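Local coordinates for DNA-binding protein reb1 (Schizosaccharomyces pombe, PDB 5EYB) that binds specific DNA sites in the ribosomal RNA gene enhancer and promoter and upstream of many other genes, and helps terminate transcription by RNA polymerase I, at residues F141-Y146 with I157-R162; H18-L22 with H75-L79. All blocks are in the same frame, centred on the assembly; numbering follows the deposited sequence.

Interaction 1 of 2, residues F141-Y146 with I157-R162. With nucleotides of chain B.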
loop_
_atom_site.group_PDB
_atom_site.type_symbol
_atom_site.label_atom_id
_atom_site.label_comp_id
_atom_site.label_asym_id
_atom_site.label_seq_id
_atom_site.Cartn_x
_atom_site.Cartn_y
_atom_site.Cartn_z
ATOM N N PHE A 141 31.832 11.125 -5.568
ATOM C CA PHE A 141 31.296 10.373 -4.437
ATOM C C PHE A 141 30.393 9.243 -4.922
ATOM O O PHE A 141 30.502 8.104 -4.460
ATOM C CB PHE A 141 30.530 11.305 -3.490
ATOM C CG PHE A 141 29.557 10.595 -2.590
ATOM C CD1 PHE A 141 28.195 10.621 -2.856
ATOM C CD2 PHE A 141 30.002 9.903 -1.476
ATOM C CE1 PHE A 141 27.298 9.969 -2.029
ATOM C CE2 PHE A 141 29.108 9.248 -0.645
ATOM C CZ PHE A 141 27.756 9.281 -0.922
ATOM N N TYR A 142 29.506 9.573 -5.857
ATOM C CA TYR A 142 28.626 8.594 -6.481
ATOM C C TYR A 142 29.409 7.447 -7.118
ATOM O O TYR A 142 29.081 6.277 -6.919
ATOM C CB TYR A 142 27.748 9.267 -7.537
ATOM C CG TYR A 142 26.560 10.019 -6.981
ATOM C CD1 TYR A 142 25.802 9.488 -5.947
ATOM C CD2 TYR A 142 26.196 11.262 -7.492
ATOM C CE1 TYR A 142 24.711 10.170 -5.439
ATOM C CE2 TYR A 142 25.110 11.951 -6.988
ATOM C CZ TYR A 142 24.370 11.400 -5.962
ATOM O OH TYR A 142 23.289 12.081 -5.456
ATOM N N SER A 143 30.445 7.798 -7.875
ATOM C CA SER A 143 31.236 6.829 -8.629
ATOM C C SER A 143 31.826 5.731 -7.747
ATOM O O SER A 143 31.788 4.552 -8.099
ATOM C CB SER A 143 32.361 7.537 -9.383
ATOM O OG SER A 143 33.153 6.607 -10.098
ATOM N N ASN A 144 32.370 6.126 -6.603
ATOM C CA ASN A 144 32.967 5.174 -5.678
ATOM C C ASN A 144 31.914 4.349 -4.957
ATOM O O ASN A 144 32.101 3.156 -4.716
ATOM C CB ASN A 144 33.855 5.898 -4.666
ATOM C CG ASN A 144 35.259 6.125 -5.186
ATOM O OD1 ASN A 144 36.194 5.419 -4.808
ATOM N ND2 ASN A 144 35.414 7.105 -6.071
ATOM N N LEU A 145 30.805 4.994 -4.620
ATOM C CA LEU A 145 29.697 4.316 -3.966
ATOM C C LEU A 145 29.129 3.212 -4.851
ATOM O O LEU A 145 28.768 2.146 -4.360
ATOM C CB LEU A 145 28.600 5.317 -3.604
ATOM C CG LEU A 145 27.417 4.762 -2.811
ATOM C CD1 LEU A 145 27.898 4.107 -1.529
ATOM C CD2 LEU A 145 26.420 5.865 -2.507
ATOM N N TYR A 146 29.055 3.469 -6.154
ATOM C CA TYR A 146 28.528 2.484 -7.092
ATOM C C TYR A 146 29.394 1.231 -7.118
ATOM O O TYR A 146 28.889 0.121 -7.284
ATOM C CB TYR A 146 28.432 3.066 -8.505
ATOM C CG TYR A 146 27.549 4.286 -8.630
ATOM C CD1 TYR A 146 26.462 4.479 -7.784
ATOM C CD2 TYR A 146 27.806 5.250 -9.597
ATOM C CE1 TYR A 146 25.659 5.597 -7.901
ATOM C CE2 TYR A 146 27.012 6.367 -9.719
ATOM C CZ TYR A 146 25.940 6.538 -8.871
ATOM O OH TYR A 146 25.149 7.657 -8.996
ATOM N N ILE A 157 20.868 3.301 -6.739
ATOM C CA ILE A 157 21.645 3.866 -5.646
ATOM C C ILE A 157 21.577 5.392 -5.665
ATOM O O ILE A 157 21.474 6.030 -4.618
ATOM C CB ILE A 157 23.114 3.408 -5.722
ATOM C CG1 ILE A 157 23.182 1.888 -5.904
ATOM C CG2 ILE A 157 23.886 3.847 -4.486
ATOM C CD1 ILE A 157 24.573 1.364 -6.172
ATOM N N TYR A 158 21.628 5.964 -6.863
ATOM C CA TYR A 158 21.544 7.406 -7.042
ATOM C C TYR A 158 20.217 7.973 -6.522
ATOM O O TYR A 158 20.206 8.984 -5.817
ATOM C CB TYR A 158 21.738 7.759 -8.518
ATOM C CG TYR A 158 21.386 9.189 -8.883
ATOM C CD1 TYR A 158 22.286 10.226 -8.663
ATOM C CD2 TYR A 158 20.162 9.497 -9.466
ATOM C CE1 TYR A 158 21.969 11.524 -8.999
ATOM C CE2 TYR A 158 19.839 10.789 -9.807
ATOM C CZ TYR A 158 20.745 11.802 -9.575
ATOM O OH TYR A 158 20.417 13.095 -9.914
ATOM N N HIS A 159 19.106 7.320 -6.862
ATOM C CA HIS A 159 17.790 7.757 -6.391
ATOM C C HIS A 159 17.664 7.599 -4.885
ATOM O O HIS A 159 17.123 8.468 -4.200
ATOM C CB HIS A 159 16.672 6.972 -7.075
ATOM C CG HIS A 159 16.408 7.391 -8.488
ATOM N ND1 HIS A 159 16.387 8.711 -8.883
ATOM C CD2 HIS A 159 16.149 6.660 -9.599
ATOM C CE1 HIS A 159 16.128 8.776 -10.177
ATOM N NE2 HIS A 159 15.979 7.544 -10.635
ATOM N N HIS A 160 18.165 6.477 -4.381
ATOM C CA HIS A 160 18.103 6.166 -2.960
ATOM C C HIS A 160 18.784 7.232 -2.113
ATOM O O HIS A 160 18.204 7.731 -1.150
ATOM C CB HIS A 160 18.749 4.810 -2.692
ATOM C CG HIS A 160 18.789 4.439 -1.245
ATOM N ND1 HIS A 160 17.770 3.746 -0.627
ATOM C CD2 HIS A 160 19.713 4.682 -0.287
ATOM C CE1 HIS A 160 18.072 3.568 0.647
ATOM N NE2 HIS A 160 19.245 4.128 0.879
ATOM N N VAL A 161 20.015 7.575 -2.481
ATOM C CA VAL A 161 20.806 8.548 -1.741
ATOM C C VAL A 161 20.103 9.902 -1.671
ATOM O O VAL A 161 20.037 10.522 -0.607
ATOM C CB VAL A 161 22.205 8.728 -2.369
ATOM C CG1 VAL A 161 22.925 9.918 -1.751
ATOM C CG2 VAL A 161 23.027 7.458 -2.207
ATOM N N ARG A 162 19.569 10.346 -2.804
ATOM C CA ARG A 162 18.870 11.625 -2.876
ATOM C C ARG A 162 17.652 11.653 -1.958
ATOM O O ARG A 162 17.428 12.630 -1.241
ATOM C CB ARG A 162 18.452 11.920 -4.318
ATOM C CG ARG A 162 19.607 12.350 -5.201
ATOM C CD ARG A 162 19.263 12.240 -6.671
ATOM N NE ARG A 162 18.127 13.067 -7.066
ATOM C CZ ARG A 162 18.192 14.375 -7.298
ATOM N NH1 ARG A 162 19.341 15.023 -7.157
ATOM N NH2 ARG A 162 17.103 15.039 -7.660
ATOM P P DG B 7 25.832 9.701 -11.752
ATOM O OP1 DG B 7 26.753 9.556 -10.606
ATOM O OP2 DG B 7 24.731 8.730 -11.927
ATOM O "O5'" DG B 7 25.182 11.161 -11.706
ATOM C "C5'" DG B 7 25.999 12.304 -11.927
ATOM C "C4'" DG B 7 25.179 13.448 -12.492
ATOM O "O4'" DG B 7 24.722 13.095 -13.820
ATOM C "C3'" DG B 7 23.933 13.813 -11.680
ATOM O "O3'" DG B 7 23.862 15.215 -11.487
ATOM C "C2'" DG B 7 22.773 13.310 -12.532
ATOM C "C1'" DG B 7 23.347 13.358 -13.942
ATOM N N9 DG B 7 22.765 12.344 -14.809
ATOM C C8 DG B 7 22.996 10.989 -14.767
ATOM N N7 DG B 7 22.314 10.319 -15.651
ATOM C C5 DG B 7 21.574 11.288 -16.316
ATOM C C6 DG B 7 20.652 11.161 -17.381
ATOM O O6 DG B 7 20.291 10.128 -17.964
ATOM N N1 DG B 7 20.126 12.396 -17.761
ATOM C C2 DG B 7 20.454 13.599 -17.184
ATOM N N2 DG B 7 19.844 14.684 -17.686
ATOM N N3 DG B 7 21.320 13.733 -16.186
ATOM C C4 DG B 7 21.839 12.540 -15.806
ATOM P P DG B 8 22.805 15.833 -10.447
ATOM O OP1 DG B 8 23.303 17.175 -10.074
ATOM O OP2 DG B 8 22.527 14.831 -9.396
ATOM O "O5'" DG B 8 21.476 16.013 -11.313
ATOM C "C5'" DG B 8 21.499 16.842 -12.458
ATOM C "C4'" DG B 8 20.095 17.219 -12.899
ATOM O "O4'" DG B 8 19.618 16.279 -13.895
ATOM C "C3'" DG B 8 19.036 17.256 -11.802
ATOM O "O3'" DG B 8 18.157 18.348 -12.048
ATOM C "C2'" DG B 8 18.331 15.906 -11.956
ATOM C "C1'" DG B 8 18.419 15.668 -13.461
ATOM N N9 DG B 8 18.485 14.258 -13.837
ATOM C C8 DG B 8 19.309 13.297 -13.303
ATOM N N7 DG B 8 19.167 12.125 -13.855
ATOM C C5 DG B 8 18.193 12.321 -14.826
ATOM C C6 DG B 8 17.624 11.406 -15.746
ATOM O O6 DG B 8 17.876 10.203 -15.891
ATOM N N1 DG B 8 16.671 12.014 -16.554
ATOM C C2 DG B 8 16.309 13.336 -16.484
ATOM N N2 DG B 8 15.368 13.736 -17.350
ATOM N N3 DG B 8 16.834 14.206 -15.627
ATOM C C4 DG B 8 17.766 13.629 -14.831
ATOM P P DT B 9 17.013 18.749 -10.995
ATOM O OP1 DT B 9 16.928 20.226 -11.011
ATOM O OP2 DT B 9 17.274 18.045 -9.716
ATOM O "O5'" DT B 9 15.680 18.159 -11.655
ATOM C "C5'" DT B 9 15.307 18.576 -12.963
ATOM C "C4'" DT B 9 14.130 17.767 -13.490
ATOM O "O4'" DT B 9 14.562 16.426 -13.820
ATOM C "C3'" DT B 9 12.945 17.614 -12.524
ATOM O "O3'" DT B 9 11.766 18.146 -13.128
ATOM C "C2'" DT B 9 12.836 16.095 -12.301
ATOM C "C1'" DT B 9 13.513 15.539 -13.545
ATOM N N1 DT B 9 14.087 14.159 -13.376
ATOM C C2 DT B 9 13.690 13.158 -14.233
ATOM O O2 DT B 9 12.882 13.324 -15.129
ATOM N N3 DT B 9 14.274 11.943 -14.003
ATOM C C4 DT B 9 15.199 11.631 -13.025
ATOM O O4 DT B 9 15.666 10.505 -12.902
ATOM C C5 DT B 9 15.575 12.721 -12.161
ATOM C C7 DT B 9 16.573 12.497 -11.064
ATOM C C6 DT B 9 15.009 13.922 -12.376
HETATM O O HOH W 1 22.636 14.333 -6.869
#
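Tyr142 and Tyr158 form an offset edge-to-face pair between helices 136-147 and 154-164 of a Myb-associated domain, a family related to helix-turn-helix proteins; the contact sits directly on the DNA. The ring planes stand at 64°, and the CD1 edge of Tyr158 lies over one face of Tyr142, with Tyr158 CD1 3.6 Å from Tyr142 CZ. Behind this pair the packing is apolar. Leu145 CD2 reaches both Ile157 CG2 and Val161 CG2, each at 3.8 Å, while Tyr146 slides past Ile157, CD1 to CD1 at 4.0 Å. Helix 101-116 backs this layer through Val111, which meets Phe141.

On the DNA side three tyrosine hydroxyls serve two successive phosphates, one of them through a water. Tyr146 OH donates to OP1 of DG7 of chain B at 3.0 Å; with CG of Tyr146 anti to the carbonyl carbon (chi1 -59°) the ring runs past Ile157 to that phosphate. His159, on the helix face turned from helix 136-147, meets bases instead: NE2 is hydrogen-bonded to O4 of a thymine other than DT9, consistent with sequence recognition. Tyr158 OH donates a hydrogen bond to OP2 of DG8 of chain B at 2.8 Å, and a water accepting from Tyr142 OH at 2.7 Å donates to that same OP2 at 2.6 Å.

Interaction 2 of 2, residues H18-L22 with H75-L79. With nucleotides of chain B.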
loop_
_atom_site.group_PDB
_atom_site.type_symbol
_atom_site.label_atom_id
_atom_site.label_comp_id
_atom_site.label_asym_id
_atom_site.label_seq_id
_atom_site.Cartn_x
_atom_site.Cartn_y
_atom_site.Cartn_z
ATOM N N HIS A 18 17.660 -1.155 14.185
ATOM C CA HIS A 18 16.470 -1.719 14.810
ATOM C C HIS A 18 16.574 -3.230 14.975
ATOM O O HIS A 18 16.072 -3.790 15.948
ATOM C CB HIS A 18 15.228 -1.361 13.999
ATOM C CG HIS A 18 14.901 0.096 14.024
ATOM N ND1 HIS A 18 14.312 0.748 12.962
ATOM C CD2 HIS A 18 15.085 1.033 14.985
ATOM C CE1 HIS A 18 14.147 2.023 13.268
ATOM N NE2 HIS A 18 14.608 2.221 14.490
ATOM N N TRP A 19 17.222 -3.888 14.020
ATOM C CA TRP A 19 17.451 -5.322 14.123
ATOM C C TRP A 19 18.478 -5.618 15.208
ATOM O O TRP A 19 18.327 -6.567 15.978
ATOM C CB TRP A 19 17.916 -5.903 12.787
ATOM C CG TRP A 19 16.817 -6.097 11.792
ATOM C CD1 TRP A 19 16.634 -5.409 10.629
ATOM C CD2 TRP A 19 15.745 -7.045 11.870
ATOM N NE1 TRP A 19 15.517 -5.871 9.976
ATOM C CE2 TRP A 19 14.952 -6.875 10.718
ATOM C CE3 TRP A 19 15.380 -8.022 12.803
ATOM C CZ2 TRP A 19 13.817 -7.644 10.473
ATOM C CZ3 TRP A 19 14.252 -8.785 12.557
ATOM C CH2 TRP A 19 13.484 -8.591 11.402
ATOM N N ASP A 20 19.525 -4.800 15.259
ATOM C CA ASP A 20 20.579 -4.975 16.251
ATOM C C ASP A 20 20.042 -4.750 17.657
ATOM O O ASP A 20 20.456 -5.425 18.599
ATOM C CB ASP A 20 21.747 -4.026 15.973
ATOM C CG ASP A 20 22.564 -4.447 14.768
ATOM O OD1 ASP A 20 22.573 -5.654 14.449
ATOM O OD2 ASP A 20 23.200 -3.572 14.141
ATOM N N TYR A 21 19.118 -3.805 17.795
ATOM C CA TYR A 21 18.494 -3.542 19.085
ATOM C C TYR A 21 17.654 -4.732 19.534
ATOM O O TYR A 21 17.719 -5.153 20.689
ATOM C CB TYR A 21 17.629 -2.282 19.025
ATOM C CG TYR A 21 16.855 -2.029 20.298
ATOM C CD1 TYR A 21 17.489 -1.539 21.431
ATOM C CD2 TYR A 21 15.490 -2.285 20.369
ATOM C CE1 TYR A 21 16.788 -1.311 22.599
ATOM C CE2 TYR A 21 14.781 -2.059 21.533
ATOM C CZ TYR A 21 15.435 -1.571 22.645
ATOM O OH TYR A 21 14.738 -1.344 23.809
ATOM N N LEU A 22 16.870 -5.272 18.609
ATOM C CA LEU A 22 16.005 -6.406 18.900
ATOM C C LEU A 22 16.817 -7.617 19.337
ATOM O O LEU A 22 16.518 -8.241 20.352
ATOM C CB LEU A 22 15.158 -6.759 17.677
ATOM C CG LEU A 22 13.979 -7.694 17.940
ATOM C CD1 LEU A 22 12.992 -7.023 18.882
ATOM C CD2 LEU A 22 13.301 -8.088 16.637
ATOM N N HIS A 75 8.171 -8.526 13.042
ATOM C CA HIS A 75 9.614 -8.608 13.026
ATOM C C HIS A 75 10.174 -9.533 14.066
ATOM O O HIS A 75 11.151 -10.179 13.831
ATOM C CB HIS A 75 10.240 -7.233 13.146
ATOM C CG HIS A 75 10.039 -6.387 11.943
ATOM N ND1 HIS A 75 11.069 -5.755 11.300
ATOM C CD2 HIS A 75 8.925 -6.085 11.253
ATOM C CE1 HIS A 75 10.600 -5.096 10.263
ATOM N NE2 HIS A 75 9.299 -5.276 10.216
ATOM N N LEU A 76 9.603 -9.538 15.250
ATOM C CA LEU A 76 10.080 -10.420 16.291
ATOM C C LEU A 76 9.882 -11.881 15.957
ATOM O O LEU A 76 10.755 -12.690 16.157
ATOM C CB LEU A 76 9.381 -10.093 17.597
ATOM C CG LEU A 76 9.696 -10.998 18.764
ATOM C CD1 LEU A 76 11.174 -10.975 19.010
ATOM C CD2 LEU A 76 8.967 -10.521 19.989
ATOM N N ARG A 77 8.714 -12.209 15.445
ATOM C CA ARG A 77 8.390 -13.560 15.040
ATOM C C ARG A 77 9.187 -14.011 13.849
ATOM O O ARG A 77 9.368 -15.173 13.659
ATOM C CB ARG A 77 6.901 -13.747 14.825
ATOM C CG ARG A 77 6.122 -13.684 16.114
ATOM C CD ARG A 77 4.706 -14.169 15.963
ATOM N NE ARG A 77 4.144 -14.487 17.255
ATOM C CZ ARG A 77 3.227 -13.755 17.841
ATOM N NH1 ARG A 77 2.766 -12.696 17.239
ATOM N NH2 ARG A 77 2.764 -14.089 19.010
ATOM N N ALA A 78 9.537 -13.084 12.982
ATOM C CA ALA A 78 10.456 -13.316 11.884
ATOM C C ALA A 78 11.889 -13.587 12.298
ATOM O O ALA A 78 12.604 -14.275 11.609
ATOM C CB ALA A 78 10.397 -12.182 10.897
ATOM N N LEU A 79 12.326 -12.995 13.395
ATOM C CA LEU A 79 13.694 -13.139 13.867
ATOM C C LEU A 79 14.105 -14.542 14.286
ATOM O O LEU A 79 15.137 -15.045 13.891
ATOM C CB LEU A 79 13.862 -12.226 15.064
ATOM C CG LEU A 79 15.193 -11.586 15.362
ATOM C CD1 LEU A 79 15.479 -11.818 16.817
ATOM C CD2 LEU A 79 16.292 -12.145 14.503
ATOM P P DA B 17 7.015 -3.290 7.900
ATOM O OP1 DA B 17 8.278 -2.902 8.563
ATOM O OP2 DA B 17 6.356 -4.570 8.243
ATOM O "O5'" DA B 17 5.964 -2.117 8.127
ATOM C "C5'" DA B 17 6.335 -0.788 7.837
ATOM C "C4'" DA B 17 5.225 0.165 8.212
ATOM O "O4'" DA B 17 4.133 0.028 7.273
ATOM C "C3'" DA B 17 4.633 -0.047 9.605
ATOM O "O3'" DA B 17 4.497 1.210 10.245
ATOM C "C2'" DA B 17 3.276 -0.705 9.327
ATOM C "C1'" DA B 17 2.916 -0.133 7.966
ATOM N N9 DA B 17 2.058 -1.003 7.166
ATOM C C8 DA B 17 2.206 -2.349 6.958
ATOM N N7 DA B 17 1.288 -2.868 6.173
ATOM C C5 DA B 17 0.490 -1.786 5.835
ATOM C C6 DA B 17 -0.661 -1.665 5.026
ATOM N N6 DA B 17 -1.223 -2.693 4.383
ATOM N N1 DA B 17 -1.208 -0.441 4.899
ATOM C C2 DA B 17 -0.643 0.588 5.542
ATOM N N3 DA B 17 0.434 0.599 6.328
ATOM C C4 DA B 17 0.957 -0.629 6.434
#
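Trp19 lays the six-membered half of its indole beside the imidazole of His75. The two rings are nearly parallel, 26° apart, but slid so far, with centroids 5.1 Å from each other, that they barely overlap. The closest touch is between Trp19 CZ2 and His75 ND1, at 3.4 Å. Farther along the indole, CZ3 meets Leu79 CG near the ring plane at 4.1 Å, so the tryptophan spans a full turn of the second helix. Leu22 completes this layer: with CG anti to the backbone N (chi1 -166°) its side chain extends toward helix 69-79, where CD2 comes 4.0 Å from Leu76 CA and also meets Leu79.

The other end of the imidazole faces DNA, where His75 NE2 donates to OP1 of DA17 of chain B at 3.1 Å, through a bent bond of 139°. An alanine in place of Trp19 would probably leave the His75 ring freer to turn away from that phosphate and open a gap beside Leu79. In the next shell, Trp14 meets both rings, edge-to-face in the case of Trp19, and Leu60 of helix 51-63 packs against Leu22. Two helices distant in sequence, 16-32 and the DNA-contacting 69-79, are thus brought together within the first Myb-associated domain, a helical packing consistent with the helix-turn-helix kinship of this family.

Overall arrangement
Interaction 2 and interaction 1 follow one another along the chain, each within its own Myb-associated domain, and together they illustrate how related helical modules can be laid along one duplex. Their centres are 28 Å apart and their nearest atoms about 13 Å, so neither contact supports the other directly; the same DNA strand, chain B, links them. Interaction 1 as a whole meets DG7 to DT9, while His75 reaches DA17, eight nucleotides beyond DT9. In both cases the later helix of the pair brings a side chain to phosphate while the earlier helix packs against it, but at 141-146 the earlier helix also bonds to a DNA phosphate itself, through Tyr146.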